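Local coordinates for putative epoxide hydrolase protein (Klebsiella pneumoniae subsp. pneumoniae, PDB 5BOV) that is probably an alpha/beta-fold hydrolase, perhaps an epoxide hydrolase or a monoacylglycerol lipase, whose substrate is not established, at residues Leu19-Val24 with Val93-Ala98; His38-Asp43 with Ala169-Asn174; Thr115-Ala120 with Lys128-Val133; Pro260-Tyr265 with Tyr273-Leu278. One frame throughout, in Å; residues are numbered along the deposited sequence. Where two conformers were deposited one is given.

Contact 1: Leu19-Val24 with Val93-Ala98; sequences LNIGYV and VHLMDA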
loop_
_atom_site.group_PDB
_atom_site.type_symbol
_atom_site.label_atom_id
_atom_site.label_comp_id
_atom_site.label_asym_id
_atom_site.label_seq_id
_atom_site.Cartn_x
_atom_site.Cartn_y
_atom_site.Cartn_z
ATOM N N LEU A 19 0.935 -17.268 1.186
ATOM C CA LEU A 19 0.829 -16.879 -0.214
ATOM C C LEU A 19 1.908 -17.436 -1.108
ATOM O O LEU A 19 2.981 -17.800 -0.644
ATOM C CB LEU A 19 0.962 -15.345 -0.231
ATOM C CG LEU A 19 -0.026 -14.559 0.604
ATOM C CD1 LEU A 19 0.290 -13.066 0.490
ATOM C CD2 LEU A 19 -1.481 -14.798 0.154
ATOM N N ASN A 20 1.600 -17.434 -2.384
ATOM C CA ASN A 20 2.637 -17.406 -3.418
ATOM C C ASN A 20 2.591 -15.962 -3.968
ATOM O O ASN A 20 1.606 -15.578 -4.564
ATOM C CB ASN A 20 2.346 -18.473 -4.470
ATOM C CG ASN A 20 3.052 -18.267 -5.801
ATOM O OD1 ASN A 20 3.984 -17.499 -5.984
ATOM N ND2 ASN A 20 2.466 -18.906 -6.815
ATOM N N ILE A 21 3.631 -15.207 -3.666
ATOM C CA ILE A 21 3.658 -13.821 -3.953
ATOM C C ILE A 21 4.262 -13.613 -5.312
ATOM O O ILE A 21 5.370 -14.118 -5.601
ATOM C CB ILE A 21 4.453 -13.042 -2.868
ATOM C CG1 ILE A 21 3.651 -13.051 -1.573
ATOM C CG2 ILE A 21 4.661 -11.566 -3.306
ATOM C CD1 ILE A 21 4.343 -12.408 -0.367
ATOM N N GLY A 22 3.568 -12.811 -6.146
ATOM C CA GLY A 22 4.103 -12.305 -7.399
ATOM C C GLY A 22 4.809 -10.960 -7.229
ATOM O O GLY A 22 4.285 -10.082 -6.582
ATOM N N TYR A 23 6.036 -10.830 -7.757
ATOM C CA TYR A 23 6.853 -9.622 -7.529
ATOM C C TYR A 23 7.844 -9.361 -8.616
ATOM O O TYR A 23 8.361 -10.273 -9.247
ATOM C CB TYR A 23 7.530 -9.662 -6.150
ATOM C CG TYR A 23 8.567 -10.756 -6.036
ATOM C CD1 TYR A 23 8.199 -12.101 -5.894
ATOM C CD2 TYR A 23 9.895 -10.458 -6.084
ATOM C CE1 TYR A 23 9.149 -13.111 -5.878
ATOM C CE2 TYR A 23 10.887 -11.464 -6.036
ATOM C CZ TYR A 23 10.517 -12.765 -5.924
ATOM O OH TYR A 23 11.435 -13.763 -5.897
ATOM N N VAL A 24 8.176 -8.094 -8.828
ATOM C CA VAL A 24 9.344 -7.683 -9.592
ATOM C C VAL A 24 10.541 -7.579 -8.660
ATOM O O VAL A 24 10.423 -7.227 -7.504
ATOM C CB VAL A 24 9.087 -6.300 -10.182
ATOM C CG1 VAL A 24 10.283 -5.746 -10.885
ATOM C CG2 VAL A 24 7.908 -6.347 -11.102
ATOM N N VAL A 93 6.766 -9.313 5.677
ATOM C CA VAL A 93 7.830 -9.866 6.493
ATOM C C VAL A 93 8.153 -11.310 5.988
ATOM O O VAL A 93 9.327 -11.658 5.870
ATOM C CB VAL A 93 7.526 -9.892 7.996
ATOM C CG1 VAL A 93 8.619 -10.618 8.787
ATOM C CG2 VAL A 93 7.396 -8.485 8.476
ATOM N N HIS A 94 7.122 -12.114 5.697
ATOM C CA HIS A 94 7.371 -13.439 5.127
ATOM C C HIS A 94 8.084 -13.346 3.780
ATOM O O HIS A 94 8.982 -14.180 3.470
ATOM C CB HIS A 94 6.050 -14.184 4.925
ATOM C CG HIS A 94 5.440 -14.652 6.197
ATOM N ND1 HIS A 94 6.102 -15.441 7.123
ATOM C CD2 HIS A 94 4.171 -14.529 6.643
ATOM C CE1 HIS A 94 5.272 -15.698 8.130
ATOM N NE2 HIS A 94 4.102 -15.155 7.864
ATOM N N LEU A 95 7.749 -12.336 2.972
ATOM C CA LEU A 95 8.476 -12.144 1.676
ATOM C C LEU A 95 9.925 -11.811 1.935
ATOM O O LEU A 95 10.834 -12.347 1.249
ATOM C CB LEU A 95 7.811 -10.995 0.875
ATOM C CG LEU A 95 8.427 -10.615 -0.432
ATOM C CD1 LEU A 95 8.388 -11.770 -1.426
ATOM C CD2 LEU A 95 7.740 -9.370 -1.009
HETATM N N MSE A 96 10.189 -10.919 2.890
HETATM C CA MSE A 96 11.576 -10.517 3.225
HETATM C C MSE A 96 12.343 -11.736 3.663
HETATM O O MSE A 96 13.483 -11.999 3.192
HETATM C CB MSE A 96 11.580 -9.415 4.293
HETATM C CG MSE A 96 11.185 -8.059 3.664
HETATM SE SE MSE A 96 11.062 -6.752 5.131
HETATM C CE MSE A 96 12.949 -6.512 5.209
ATOM N N ASP A 97 11.750 -12.504 4.576
ATOM C CA ASP A 97 12.378 -13.732 4.989
ATOM C C ASP A 97 12.672 -14.708 3.824
ATOM O O ASP A 97 13.800 -15.287 3.739
ATOM C CB ASP A 97 11.580 -14.487 6.048
ATOM C CG ASP A 97 11.450 -13.731 7.365
ATOM O OD1 ASP A 97 12.282 -12.838 7.667
ATOM O OD2 ASP A 97 10.534 -14.126 8.148
ATOM N N ALA A 98 11.702 -14.903 2.941
ATOM C CA ALA A 98 11.852 -15.831 1.853
ATOM C C ALA A 98 12.967 -15.404 0.879
ATOM O O ALA A 98 13.639 -16.226 0.226
ATOM C CB ALA A 98 10.535 -16.023 1.102
#
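Strand segment Leu19-Val24 and helix segment Val93-Ala98 come closest at Ile21 and Leu95, whose CA atoms stand 7.6 Å apart, a separation that side chains fill without any backbone bond between the two. Helix against sheet is the basic layering of the alpha/beta hydrolase fold, and here a single leucine carries the helix side of it. Leu95 CG lies anti to the backbone N (chi1 178°), which sends the isobutyl group out from the helix toward the strand. Its CB takes the end of the longer Ile21 branch, with Ile21 CD1 at 3.9 Å, while Leu95 CD1 lies 4.2 Å from the shorter branch at Ile21 CG2. Because Ile21 places CG1 beside its backbone N and CG2 anti to it, both branches are offered to the leucine, and the two side chains cross obliquely instead of lying alongside.

Two positions along the strand, Tyr23 points the same way and adds a lighter touch: its ring atom CD1 is 4.5 Å from Leu95 CD1. Gly22, between them, has no side chain, and its backbone is bonded to the neighbouring strand 59-74, Gly22 N reaching Thr72 OG1. Ile14 of strand 12-16 and Pro64 of strand 59-74 also touch Leu95, so that the leucine is received by three adjacent strands.

All three touching residues are buried and no hydrogen bond or charge pair crosses between the segments, so the join is consistent with hydrophobic burial and dispersion.

Contact 2: His38-Asp43 with Ala169-Asn174; sequences HGWPYD and AGYRQN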
loop_
_atom_site.group_PDB
_atom_site.type_symbol
_atom_site.label_atom_id
_atom_site.label_comp_id
_atom_site.label_asym_id
_atom_site.label_seq_id
_atom_site.Cartn_x
_atom_site.Cartn_y
_atom_site.Cartn_z
ATOM N N HIS A 38 2.116 -1.022 -3.305
ATOM C CA HIS A 38 1.005 -0.276 -3.905
ATOM C C HIS A 38 -0.215 -0.204 -2.984
ATOM O O HIS A 38 -0.250 -0.852 -1.926
ATOM C CB HIS A 38 0.654 -0.929 -5.237
ATOM C CG HIS A 38 0.032 -2.292 -5.129
ATOM N ND1 HIS A 38 -1.297 -2.470 -4.799
ATOM C CD2 HIS A 38 0.562 -3.534 -5.203
ATOM C CE1 HIS A 38 -1.565 -3.766 -4.713
ATOM N NE2 HIS A 38 -0.463 -4.430 -5.005
ATOM N N GLY A 39 -1.203 0.548 -3.464
ATOM C CA GLY A 39 -2.435 0.740 -2.776
ATOM C C GLY A 39 -3.639 0.190 -3.522
ATOM O O GLY A 39 -3.495 -0.526 -4.533
ATOM N N TRP A 40 -4.805 0.582 -3.027
ATOM C CA TRP A 40 -6.124 0.103 -3.586
ATOM C C TRP A 40 -6.779 1.280 -4.364
ATOM O O TRP A 40 -6.821 2.410 -3.799
ATOM C CB TRP A 40 -7.089 -0.319 -2.480
ATOM C CG TRP A 40 -8.387 -0.750 -3.025
ATOM C CD1 TRP A 40 -8.696 -1.982 -3.455
ATOM C CD2 TRP A 40 -9.561 0.038 -3.199
ATOM N NE1 TRP A 40 -9.978 -2.019 -3.927
ATOM C CE2 TRP A 40 -10.537 -0.784 -3.782
ATOM C CE3 TRP A 40 -9.860 1.370 -2.999
ATOM C CZ2 TRP A 40 -11.806 -0.296 -4.147
ATOM C CZ3 TRP A 40 -11.124 1.818 -3.294
ATOM C CH2 TRP A 40 -12.079 0.996 -3.908
ATOM N N PRO A 41 -7.345 1.058 -5.558
ATOM C CA PRO A 41 -7.266 -0.165 -6.341
ATOM C C PRO A 41 -6.222 -0.042 -7.446
ATOM O O PRO A 41 -6.508 0.283 -8.601
ATOM C CB PRO A 41 -8.698 -0.244 -6.922
ATOM C CG PRO A 41 -9.144 1.208 -7.020
ATOM C CD PRO A 41 -8.231 2.053 -6.175
ATOM N N TYR A 42 -4.967 -0.114 -7.008
ATOM C CA TYR A 42 -3.803 0.088 -7.886
ATOM C C TYR A 42 -2.994 -1.173 -7.915
ATOM O O TYR A 42 -3.407 -2.213 -7.333
ATOM C CB TYR A 42 -2.988 1.280 -7.432
ATOM C CG TYR A 42 -3.837 2.545 -7.281
ATOM C CD1 TYR A 42 -3.958 3.403 -8.333
ATOM C CD2 TYR A 42 -4.410 2.912 -6.084
ATOM C CE1 TYR A 42 -4.708 4.589 -8.230
ATOM C CE2 TYR A 42 -5.119 4.060 -5.945
ATOM C CZ TYR A 42 -5.271 4.904 -7.009
ATOM O OH TYR A 42 -5.995 6.052 -6.836
ATOM N N ASP A 43 -1.831 -1.165 -8.556
ATOM C CA ASP A 43 -0.985 -2.359 -8.508
ATOM C C ASP A 43 0.496 -2.005 -8.692
ATOM O O ASP A 43 0.846 -0.833 -8.561
ATOM C CB ASP A 43 -1.434 -3.449 -9.501
ATOM C CG ASP A 43 -1.016 -3.175 -10.917
ATOM O OD1 ASP A 43 -0.620 -2.045 -11.242
ATOM O OD2 ASP A 43 -1.242 -4.118 -11.721
ATOM N N ALA A 169 -21.622 -7.088 -4.478
ATOM C CA ALA A 169 -22.068 -7.449 -5.800
ATOM C C ALA A 169 -21.704 -6.403 -6.881
ATOM O O ALA A 169 -21.311 -6.769 -7.976
ATOM C CB ALA A 169 -23.604 -7.704 -5.789
ATOM N N GLY A 170 -21.840 -5.130 -6.551
ATOM C CA GLY A 170 -21.473 -4.066 -7.445
ATOM C C GLY A 170 -19.992 -4.108 -7.784
ATOM O O GLY A 170 -19.591 -3.943 -8.945
ATOM N N TYR A 171 -19.179 -4.336 -6.766
ATOM C CA TYR A 171 -17.724 -4.314 -6.999
ATOM C C TYR A 171 -17.325 -5.490 -7.836
ATOM O O TYR A 171 -16.433 -5.403 -8.675
ATOM C CB TYR A 171 -16.924 -4.179 -5.691
ATOM C CG TYR A 171 -15.458 -3.801 -5.937
ATOM C CD1 TYR A 171 -15.147 -2.618 -6.623
ATOM C CD2 TYR A 171 -14.434 -4.618 -5.521
ATOM C CE1 TYR A 171 -13.816 -2.318 -6.909
ATOM C CE2 TYR A 171 -13.094 -4.333 -5.797
ATOM C CZ TYR A 171 -12.796 -3.176 -6.461
ATOM O OH TYR A 171 -11.491 -2.835 -6.788
ATOM N N ARG A 172 -17.963 -6.618 -7.578
ATOM C CA ARG A 172 -17.684 -7.846 -8.361
ATOM C C ARG A 172 -18.173 -7.725 -9.788
ATOM O O ARG A 172 -17.471 -8.114 -10.728
ATOM C CB ARG A 172 -18.284 -9.067 -7.712
ATOM C CG ARG A 172 -18.036 -10.363 -8.490
ATOM C CD ARG A 172 -18.365 -11.572 -7.668
ATOM N NE ARG A 172 -17.299 -11.844 -6.720
ATOM C CZ ARG A 172 -17.405 -11.839 -5.399
ATOM N NH1 ARG A 172 -18.547 -11.566 -4.774
ATOM N NH2 ARG A 172 -16.314 -12.135 -4.691
ATOM N N GLN A 173 -19.382 -7.240 -9.987
ATOM C CA GLN A 173 -19.905 -7.125 -11.353
ATOM C C GLN A 173 -19.221 -6.030 -12.204
ATOM O O GLN A 173 -19.187 -6.133 -13.437
ATOM C CB GLN A 173 -21.378 -6.801 -11.314
ATOM C CG GLN A 173 -22.194 -7.968 -10.823
ATOM C CD GLN A 173 -23.675 -7.585 -10.695
ATOM O OE1 GLN A 173 -24.184 -6.667 -11.389
ATOM N NE2 GLN A 173 -24.352 -8.237 -9.769
ATOM N N ASN A 174 -18.789 -4.956 -11.543
ATOM C CA ASN A 174 -18.376 -3.713 -12.173
ATOM C C ASN A 174 -16.920 -3.341 -11.712
ATOM O O ASN A 174 -16.669 -2.147 -11.659
ATOM C CB ASN A 174 -19.307 -2.509 -11.761
ATOM C CG ASN A 174 -20.776 -2.760 -12.102
ATOM O OD1 ASN A 174 -21.063 -3.340 -13.152
ATOM N ND2 ASN A 174 -21.713 -2.314 -11.230
#
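Tyr171 reaches from its helix to the loop segment His38-Asp43 and carries the helix side of the contact, whose closest approaches gather at the phenol end of the ring. Trp40 NE1 lies 3.3 Å from Tyr171 OH, but the N-H...O angle of 122° makes this a weak hydrogen bond. The firmer polar partner of Tyr171 OH is His209 NE2. Van der Waals contacts add to it: Trp40 CZ2 is 3.8 Å from Tyr171 CZ, and Pro41 CB approaches Tyr171 OH at 3.8 Å. The ring planes are inclined at 50°, and the side chains run past one another head to tail. Tyr171 has CG anti to its N (chi1 -165°), extending the phenol away from the helix so that it bridges backbones whose nearest CA atoms, those of Pro41 and Tyr171, are 11.3 Å apart.

The loop follows strand 32-37 and carries an HGWP sequence with a cis peptide before Pro41, the HGxP motif familiar in alpha/beta-hydrolase-fold epoxide hydrolases, where it helps to form the oxyanion hole. In keeping with such a site, Trp40 N bonds to Asp110 OD2, an aspartate in the position of a possible nucleophile elbow. The turn is braced by Gly39 O, which accepts from His38 ND1 at 2.9 Å and from Tyr42 N on opposite faces of its carbonyl plane.

Away from the buried phenol the association thins quickly. Arg172 and Gln173, on the exposed side of the helix, have no part in it; the Arg172 guanidinium forms a salt bridge with Glu168 instead.

Contact 3: Thr115-Ala120 with Lys128-Val133; sequences TADIVA and KSLVSV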
loop_
_atom_site.group_PDB
_atom_site.type_symbol
_atom_site.label_atom_id
_atom_site.label_comp_id
_atom_site.label_asym_id
_atom_site.label_seq_id
_atom_site.Cartn_x
_atom_site.Cartn_y
_atom_site.Cartn_z
ATOM N N THR A 115 0.664 -0.702 5.278
ATOM C CA THR A 115 1.379 -1.914 5.448
ATOM C C THR A 115 2.869 -1.625 5.832
ATOM O O THR A 115 3.378 -2.199 6.787
ATOM C CB THR A 115 1.347 -2.766 4.144
ATOM O OG1 THR A 115 -0.022 -3.107 3.833
ATOM C CG2 THR A 115 2.111 -3.985 4.286
ATOM N N ALA A 116 3.497 -0.687 5.130
ATOM C CA ALA A 116 4.869 -0.321 5.476
ATOM C C ALA A 116 4.970 0.302 6.868
ATOM O O ALA A 116 5.917 0.013 7.593
ATOM C CB ALA A 116 5.399 0.697 4.452
ATOM N N ASP A 117 3.984 1.137 7.239
ATOM C CA ASP A 117 3.887 1.732 8.522
ATOM C C ASP A 117 3.894 0.592 9.616
ATOM O O ASP A 117 4.599 0.713 10.633
ATOM C CB ASP A 117 2.666 2.564 8.727
ATOM C CG ASP A 117 2.645 3.845 7.915
ATOM O OD1 ASP A 117 3.651 4.196 7.252
ATOM O OD2 ASP A 117 1.537 4.401 7.869
ATOM N N ILE A 118 3.052 -0.420 9.415
ATOM C CA ILE A 118 2.947 -1.499 10.357
ATOM C C ILE A 118 4.278 -2.263 10.465
ATOM O O ILE A 118 4.694 -2.582 11.613
ATOM C CB ILE A 118 1.787 -2.446 10.010
ATOM C CG1 ILE A 118 0.490 -1.729 10.193
ATOM C CG2 ILE A 118 1.824 -3.740 10.900
ATOM C CD1 ILE A 118 -0.706 -2.441 9.566
ATOM N N VAL A 119 4.918 -2.581 9.354
ATOM C CA VAL A 119 6.197 -3.266 9.423
ATOM C C VAL A 119 7.188 -2.439 10.225
ATOM O O VAL A 119 7.901 -2.961 11.102
ATOM C CB VAL A 119 6.768 -3.633 8.053
ATOM C CG1 VAL A 119 8.032 -4.371 8.181
ATOM C CG2 VAL A 119 5.767 -4.509 7.350
ATOM N N ALA A 120 7.231 -1.117 9.983
ATOM C CA ALA A 120 8.132 -0.280 10.685
ATOM C C ALA A 120 7.830 -0.179 12.166
ATOM O O ALA A 120 8.743 -0.046 12.979
ATOM C CB ALA A 120 8.140 1.110 10.024
ATOM N N LYS A 128 14.939 -0.068 7.301
ATOM C CA LYS A 128 16.001 0.932 7.349
ATOM C C LYS A 128 15.460 2.372 7.362
ATOM O O LYS A 128 15.952 3.219 8.116
ATOM C CB LYS A 128 16.991 0.680 6.180
ATOM C CG LYS A 128 18.131 1.617 6.116
ATOM C CD LYS A 128 19.073 1.229 4.941
ATOM C CE LYS A 128 20.290 2.098 5.010
ATOM N NZ LYS A 128 20.035 3.477 4.559
ATOM N N SER A 129 14.543 2.675 6.441
ATOM C CA SER A 129 13.882 3.960 6.395
ATOM C C SER A 129 12.552 3.725 5.685
ATOM O O SER A 129 12.338 2.660 5.098
ATOM C CB SER A 129 14.686 4.975 5.653
ATOM O OG SER A 129 14.806 4.654 4.240
ATOM N N LEU A 130 11.687 4.699 5.808
ATOM C CA LEU A 130 10.306 4.643 5.353
ATOM C C LEU A 130 9.857 5.880 4.606
ATOM O O LEU A 130 10.176 7.002 5.001
ATOM C CB LEU A 130 9.430 4.516 6.621
ATOM C CG LEU A 130 7.938 4.525 6.459
ATOM C CD1 LEU A 130 7.454 3.333 5.616
ATOM C CD2 LEU A 130 7.230 4.581 7.828
ATOM N N VAL A 131 9.217 5.682 3.431
ATOM C CA VAL A 131 8.502 6.721 2.753
ATOM C C VAL A 131 7.027 6.363 2.865
ATOM O O VAL A 131 6.595 5.343 2.365
ATOM C CB VAL A 131 8.921 6.909 1.286
ATOM C CG1 VAL A 131 8.060 7.936 0.615
ATOM C CG2 VAL A 131 10.369 7.356 1.240
ATOM N N SER A 132 6.270 7.202 3.568
ATOM C CA SER A 132 4.845 6.912 3.831
ATOM C C SER A 132 3.990 8.031 3.275
ATOM O O SER A 132 3.883 9.129 3.855
ATOM C CB SER A 132 4.621 6.739 5.345
ATOM O OG SER A 132 3.323 6.230 5.619
ATOM N N VAL A 133 3.336 7.766 2.150
ATOM C CA VAL A 133 2.488 8.769 1.567
ATOM C C VAL A 133 1.209 8.947 2.428
ATOM O O VAL A 133 0.578 7.941 2.814
ATOM C CB VAL A 133 2.026 8.428 0.144
ATOM C CG1 VAL A 133 1.051 9.457 -0.414
ATOM C CG2 VAL A 133 3.213 8.234 -0.768
#
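Asp117 OD1 and Ser132 OG lie 2.6 Å apart, the shortest polar pair between helix segment Thr115-Ala120 and strand segment Lys128-Val133. The serine proton has a second acceptor within reach, Gly135 O, so its direction is not settled. The other carboxylate oxygen, Asp117 OD2, accepts from Leu137 N; the carboxylate thus lies against the strand at Ser132 and is tied to the chain beyond it at Leu137, which probably limits its rotation. Asp117 sets its CG beside the backbone N and anti to the carbonyl carbon (chi1 -69°), a choice that swings the carboxylate off the helix and over to the strand. Ser132, for its part, has OG anti to its own N, which aims the hydroxyl at the helix.

Beside this polar end the contact turns apolar. Leu130 spreads its two methyl groups over the helix: CD1 meets Ala116 CB at 3.5 Å, and CD2 lies 4.2 Å from Ala120 CB, one helical turn further on. Leu130 CD2 also passes 3.6 Å from Asp117 OD1, so a methyl group abuts the OD1 end of the carboxylate. The small alanines let the helix sit close, its axis 8.8 Å from that of the strand, while the N-to-C directions are at 147°, nearer antiparallel than perpendicular. Such a reversal belongs to the beta-alpha-beta crossover of strand 104-108, helix 111-122 and strand 127-133; Leu106 of the first strand also touches Ala116.

With Leu137 N donating and Ser132 OG close by, the carboxylate may remain ionised despite burial, and it probably helps set the level of helix against strand.

Contact 4: Pro260-Tyr265 with Tyr273-Leu278; sequences PAPASY and YEHRDL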
loop_
_atom_site.group_PDB
_atom_site.type_symbol
_atom_site.label_atom_id
_atom_site.label_comp_id
_atom_site.label_asym_id
_atom_site.label_seq_id
_atom_site.Cartn_x
_atom_site.Cartn_y
_atom_site.Cartn_z
ATOM N N PRO A 260 -5.113 12.646 6.225
ATOM C CA PRO A 260 -4.919 13.585 7.335
ATOM C C PRO A 260 -4.095 14.796 6.994
ATOM O O PRO A 260 -3.297 14.816 6.036
ATOM C CB PRO A 260 -4.178 12.740 8.402
ATOM C CG PRO A 260 -3.808 11.489 7.780
ATOM C CD PRO A 260 -4.272 11.435 6.366
ATOM N N ALA A 261 -4.267 15.840 7.786
ATOM C CA ALA A 261 -3.420 16.983 7.667
ATOM C C ALA A 261 -2.030 16.609 8.208
ATOM O O ALA A 261 -1.900 15.986 9.268
ATOM C CB ALA A 261 -3.965 18.143 8.461
ATOM N N PRO A 262 -0.957 17.006 7.505
ATOM C CA PRO A 262 0.405 16.697 8.022
ATOM C C PRO A 262 0.741 17.041 9.436
ATOM O O PRO A 262 1.356 16.236 10.196
ATOM C CB PRO A 262 1.322 17.469 7.077
ATOM C CG PRO A 262 0.566 17.537 5.824
ATOM C CD PRO A 262 -0.914 17.655 6.192
ATOM N N ALA A 263 0.282 18.214 9.924
ATOM C CA ALA A 263 0.597 18.516 11.332
ATOM C C ALA A 263 0.052 17.452 12.285
ATOM O O ALA A 263 0.530 17.283 13.413
ATOM C CB ALA A 263 0.020 19.901 11.713
ATOM N N SER A 264 -1.055 16.829 11.905
ATOM C CA SER A 264 -1.758 15.870 12.752
ATOM C C SER A 264 -0.957 14.618 13.050
ATOM O O SER A 264 -1.192 13.920 14.071
ATOM C CB SER A 264 -3.134 15.513 12.206
ATOM O OG SER A 264 -3.098 14.569 11.114
ATOM N N TYR A 265 -0.015 14.286 12.147
ATOM C CA TYR A 265 0.763 13.056 12.318
ATOM C C TYR A 265 2.235 13.304 12.626
ATOM O O TYR A 265 3.011 12.335 12.724
ATOM C CB TYR A 265 0.576 12.051 11.179
ATOM C CG TYR A 265 0.753 12.587 9.790
ATOM C CD1 TYR A 265 2.009 12.885 9.281
ATOM C CD2 TYR A 265 -0.334 12.642 8.922
ATOM C CE1 TYR A 265 2.155 13.317 7.966
ATOM C CE2 TYR A 265 -0.209 13.057 7.605
ATOM C CZ TYR A 265 1.057 13.379 7.105
ATOM O OH TYR A 265 1.177 13.801 5.787
ATOM N N TYR A 273 13.009 12.659 10.663
ATOM C CA TYR A 273 11.721 12.950 9.991
ATOM C C TYR A 273 11.763 14.132 9.088
ATOM O O TYR A 273 12.375 15.149 9.394
ATOM C CB TYR A 273 10.660 13.243 11.052
ATOM C CG TYR A 273 9.306 13.455 10.476
ATOM C CD1 TYR A 273 8.592 12.393 10.015
ATOM C CD2 TYR A 273 8.793 14.717 10.304
ATOM C CE1 TYR A 273 7.340 12.588 9.418
ATOM C CE2 TYR A 273 7.547 14.940 9.727
ATOM C CZ TYR A 273 6.835 13.869 9.272
ATOM O OH TYR A 273 5.589 14.040 8.680
ATOM N N GLU A 274 11.032 14.036 7.977
ATOM C CA GLU A 274 10.776 15.176 7.107
ATOM C C GLU A 274 9.434 14.957 6.451
ATOM O O GLU A 274 9.113 13.798 6.097
ATOM C CB GLU A 274 11.863 15.245 6.056
ATOM C CG GLU A 274 11.747 16.474 5.186
ATOM C CD GLU A 274 12.737 16.547 4.015
ATOM O OE1 GLU A 274 13.760 15.876 4.070
ATOM O OE2 GLU A 274 12.405 17.308 3.082
ATOM N N HIS A 275 8.678 16.017 6.340
ATOM C CA HIS A 275 7.452 15.994 5.566
ATOM C C HIS A 275 7.623 16.806 4.274
ATOM O O HIS A 275 8.172 17.919 4.311
ATOM C CB HIS A 275 6.253 16.591 6.332
ATOM C CG HIS A 275 5.027 16.580 5.487
ATOM N ND1 HIS A 275 4.388 15.417 5.129
ATOM C CD2 HIS A 275 4.384 17.574 4.820
ATOM C CE1 HIS A 275 3.429 15.662 4.277
ATOM N NE2 HIS A 275 3.404 16.985 4.064
ATOM N N ARG A 276 7.101 16.300 3.163
ATOM C CA ARG A 276 7.133 17.020 1.875
ATOM C C ARG A 276 5.797 17.070 1.212
ATOM O O ARG A 276 5.173 16.032 0.926
ATOM C CB ARG A 276 8.044 16.380 0.833
ATOM C CG ARG A 276 9.432 16.328 1.286
ATOM C CD ARG A 276 10.330 15.746 0.231
ATOM N NE ARG A 276 11.623 15.783 0.799
ATOM C CZ ARG A 276 12.650 15.200 0.241
ATOM N NH1 ARG A 276 12.542 14.531 -0.926
ATOM N NH2 ARG A 276 13.788 15.310 0.872
ATOM N N ASP A 277 5.353 18.292 0.953
ATOM C CA ASP A 277 4.171 18.525 0.140
ATOM C C ASP A 277 4.672 18.535 -1.264
ATOM O O ASP A 277 5.536 19.416 -1.626
ATOM C CB ASP A 277 3.459 19.834 0.528
ATOM C CG ASP A 277 2.740 19.741 1.870
ATOM O OD1 ASP A 277 2.110 18.686 2.150
ATOM O OD2 ASP A 277 2.966 20.581 2.753
ATOM N N LEU A 278 4.124 17.717 -2.108
ATOM C CA LEU A 278 4.532 17.709 -3.498
ATOM C C LEU A 278 3.722 18.749 -4.299
ATOM O O LEU A 278 2.533 18.648 -4.345
ATOM C CB LEU A 278 4.322 16.352 -4.107
ATOM C CG LEU A 278 5.115 15.223 -3.434
ATOM C CD1 LEU A 278 4.780 13.890 -4.082
ATOM C CD2 LEU A 278 6.608 15.484 -3.477
HETATM O O HOH W 1 4.114 15.983 9.941
#
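This is a surface contact of mixed aromatic, apolar and water-mediated character, in which the segment Pro260-Tyr265, ending in a short, weakly bonded helix, covers Tyr273-Leu278, the outermost strand at one end of the sheet. Its centre is a CH-pi interaction: Pro262 CB lies over one face of the His275 imidazole, 3.8 Å from the ring centroid and only 14° off the ring normal. Pro262 CG follows at 3.4 Å from His275 NE2.

Tyr265 approaches the same imidazole obliquely, with its OH 3.3 Å from His275 CE1, the two side chains crossing at about a right angle. Its CG is wedged between the backbone N and the carbonyl carbon (chi1 51°), a setting that carries the phenol back along the turn toward the strand although its CB does not point there. At the edge of the Tyr265 ring, close to its plane, sits Tyr273 OH, 3.6 Å from Tyr265 CE1. A water bridges the Pro262 carbonyl and the Tyr273 hydroxyl, donating to Pro262 O at 2.8 Å and lying 2.7 Å from Tyr273 OH.

The imidazole is held at both nitrogens. His275 NE2 donates to Asp277 OD1 at 2.9 Å; OD1 lies close to the imidazole plane, while NE2 meets it from above the carboxylate plane. ND1 bonds to Thr249 OG1 on strand 247-252. Tyr273 OH shares that threonine hydroxyl, linking both side chains to the next strand inward. These bonds probably limit rotation of the ring and keep its face turned to the proline.

Strand 247-252, helix 262-265 and strand 273-278 form a beta-alpha-beta crossover, the repeating connection of the alpha/beta hydrolase fold, here at the last strand of the sheet.

Contacts 1, 3 and 4 dress one sheet with helical segments, whereas contact 2 joins a loop at the end of strand 32-37 to helix 165-173. Contacts 1 and 3 are neighbours, their centres about 17 Å apart, and meet where Val93 CG2 packs on Val119 CG1 at 4.2 Å. Contact 4 lies beyond contact 3, about 14 Å between centres, while contacts 1 and 4 fall on opposite sides of the chain's centre, about 30 Å apart between centres. Contact 2 bears most directly on the probable active site, as Trp40 touches the presumed nucleophile elbow; Ala116 of contact 3 lies near that elbow without touching it, and the nearest atoms of contacts 2 and 3 are about 6 Å apart.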